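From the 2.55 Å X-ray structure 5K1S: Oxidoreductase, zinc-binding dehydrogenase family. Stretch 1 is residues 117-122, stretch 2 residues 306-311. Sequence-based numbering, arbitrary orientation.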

# COMPACT_ATOMS: atom_id res chain seq x y z
N SER A 117 -6.30 -16.88 6.28
CA SER A 117 -6.75 -15.50 6.28
C SER A 117 -7.24 -15.04 4.91
O SER A 117 -7.59 -13.86 4.75
N GLY A 118 -7.28 -15.93 3.92
CA GLY A 118 -7.63 -15.54 2.57
C GLY A 118 -6.50 -14.94 1.77
O GLY A 118 -6.74 -14.47 0.65
N ARG A 119 -5.29 -14.93 2.30
CA ARG A 119 -4.12 -14.38 1.61
C ARG A 119 -3.34 -15.47 0.90
O ARG A 119 -2.12 -15.57 1.02
N ASN A 120 -4.04 -16.32 0.14
CA ASN A 120 -3.40 -17.45 -0.52
C ASN A 120 -2.28 -16.99 -1.45
O ASN A 120 -1.29 -17.72 -1.63
N SER A 121 -2.40 -15.81 -2.04
CA SER A 121 -1.34 -15.29 -2.90
C SER A 121 -0.01 -15.21 -2.18
O SER A 121 1.04 -15.25 -2.83
N LEU A 122 -0.02 -15.12 -0.85
CA LEU A 122 1.20 -14.93 -0.06
C LEU A 122 1.69 -16.22 0.59
O LEU A 122 2.67 -16.18 1.34
N ALA A 306 -1.26 -6.15 -5.14
CA ALA A 306 -2.15 -7.27 -5.46
C ALA A 306 -1.39 -8.26 -6.32
O ALA A 306 -0.78 -7.88 -7.33
N TYR A 307 -1.43 -9.53 -5.94
CA TYR A 307 -0.63 -10.56 -6.59
C TYR A 307 -1.43 -11.86 -6.70
O TYR A 307 -2.14 -12.24 -5.77
N ALA A 308 -1.32 -12.51 -7.86
CA ALA A 308 -1.88 -13.84 -8.06
C ALA A 308 -3.41 -13.84 -7.96
O ALA A 308 -4.03 -12.78 -7.80
N THR A 309 -4.01 -15.02 -8.05
CA THR A 309 -5.45 -15.19 -8.00
C THR A 309 -5.78 -16.40 -7.14
O THR A 309 -5.04 -17.39 -7.14
N THR A 310 -6.88 -16.31 -6.40
CA THR A 310 -7.30 -17.38 -5.51
C THR A 310 -8.34 -18.27 -6.19
O THR A 310 -8.90 -17.94 -7.24
N GLN A 311 -8.59 -19.42 -5.57
CA GLN A 311 -9.57 -20.36 -6.11
C GLN A 311 -10.96 -19.74 -6.15
O GLN A 311 -11.73 -19.98 -7.09

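A small contact between distant parts of a chain is often organised around one buried polar group, with a few aliphatic atoms packed beside it. The meeting of residues 117-122 and 306-311 in this zinc-binding dehydrogenase family member is a compact example. The two segments are at least 186 residues apart in sequence wherever they touch, and together they bury 250 Å² of surface. Their touching parts are 128° apart in direction, and the one hydrogen bond between them runs from a side chain to a backbone carbonyl.

Ser117 takes no part. Its side chain, chi1 in the m well, is out of reach of the second stretch, and its hydroxyl is satisfied elsewhere in the structure. Gly118 follows as the residue at which a preceding helix breaks off in a Schellman motif. With phi at 82° and psi at 6°, a CB here would be jammed against the carbonyl oxygen of Ser117, which by itself calls for glycine; the second stretch imposes no such demand, since nothing of it comes within 5.5 Å of where that CB would sit. The backbone still grazes the contact, Gly118 O lying 4.4 Å from Thr310 CG2.

Arg119 starts away from the partner, and although its m, m, m side chain brings its end somewhat nearer, it makes no contact; NH1 is hydrogen-bonded elsewhere in the structure. Its carbonyl matters more locally: Leu122 N donates to Arg119 O at 2.8 Å, closing the short 3-10 turn that carries the next residues.

From that turn Asn120 and Ser121 both point toward the second stretch. Asn120, chi1 m, uses its aliphatic root: Asn120 CB sits 4.1 Å from Thr310 CG2, while OD1 and ND2 of Asn120 stay 4.8 and 4.9 Å from Thr310 CG2. Thr310, pointing toward stretch 1 with chi1 p, divides its two branches neatly. The methyl faces Asn120 and Ser121, whereas OG1 caps a backbone nitrogen just past the stretch, at the start of a helix.

Ser121 is the heart of the arrangement, buried and covered by the partner over 85 Å², the largest share of any residue here. Its m rotamer sends the hydroxyl to the backbone of Tyr307, and Ser121 OG donates to Tyr307 O across a very short 2.4 Å. The bond satisfies a buried hydroxyl, but its length is below the usual range and at this resolution is no measure of strength. Tyr307 and Ala308 both point toward stretch 1. Carbon atoms pack beside this bond: Ala308 CB lies 3.4 Å from Ser121 OG, and the Tyr307 side chain, chi1 t, places CD2 4.3 Å from Ser121 CB. The tyrosine presents its ring edge to Ser121 O, which lies near the ring plane, so the aromatic group flanks the serine without stacking on it.

Leu122, m and t, starts sideways; its end comes nearer but still makes no contact. The principle is thus economical: one serine supplies the sole hydrogen bond between the stretches, and neighbouring carbon atoms pack beside it.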

# COMPACT_ATOMS: atom_id res chain seq x y z
CB SER A 117 -5.63 -14.57 6.74
OG SER A 117 -5.06 -15.02 7.95
CB ARG A 119 -3.23 -13.63 2.60
CG ARG A 119 -3.97 -12.69 3.54
CD ARG A 119 -4.70 -11.59 2.79
NE ARG A 119 -3.79 -10.76 2.01
CZ ARG A 119 -3.11 -9.72 2.50
NH1 ARG A 119 -2.31 -9.02 1.71
NH2 ARG A 119 -3.22 -9.39 3.78
CB ASN A 120 -4.43 -18.26 -1.30
CG ASN A 120 -5.56 -18.76 -0.42
OD1 ASN A 120 -5.87 -18.16 0.61
ND2 ASN A 120 -6.16 -19.88 -0.81
CB SER A 121 -1.73 -13.90 -3.42
OG SER A 121 -2.90 -13.96 -4.21
CB LEU A 122 0.96 -13.88 1.02
CG LEU A 122 0.41 -12.54 0.52
CD1 LEU A 122 0.13 -11.61 1.69
CD2 LEU A 122 1.38 -11.89 -0.45
CB ALA A 306 -3.41 -6.79 -6.19
CB TYR A 307 0.67 -10.81 -5.81
CG TYR A 307 1.56 -11.88 -6.40
CD1 TYR A 307 2.22 -11.68 -7.60
CD2 TYR A 307 1.76 -13.09 -5.74
CE1 TYR A 307 3.04 -12.65 -8.15
CE2 TYR A 307 2.58 -14.07 -6.28
CZ TYR A 307 3.22 -13.84 -7.48
OH TYR A 307 4.04 -14.81 -8.01
CB ALA A 308 -1.29 -14.82 -7.05
CB THR A 309 -6.04 -15.38 -9.41
OG1 THR A 309 -5.63 -14.30 -10.26
CG2 THR A 309 -7.56 -15.43 -9.37
CB THR A 310 -7.87 -16.82 -4.20
OG1 THR A 310 -9.08 -16.10 -4.48
CG2 THR A 310 -6.87 -15.89 -3.53
CB GLN A 311 -9.57 -21.63 -5.26
CG GLN A 311 -10.25 -22.82 -5.92
CD GLN A 311 -10.05 -24.10 -5.13
OE1 GLN A 311 -10.07 -24.10 -3.90
NE2 GLN A 311 -9.86 -25.21 -5.84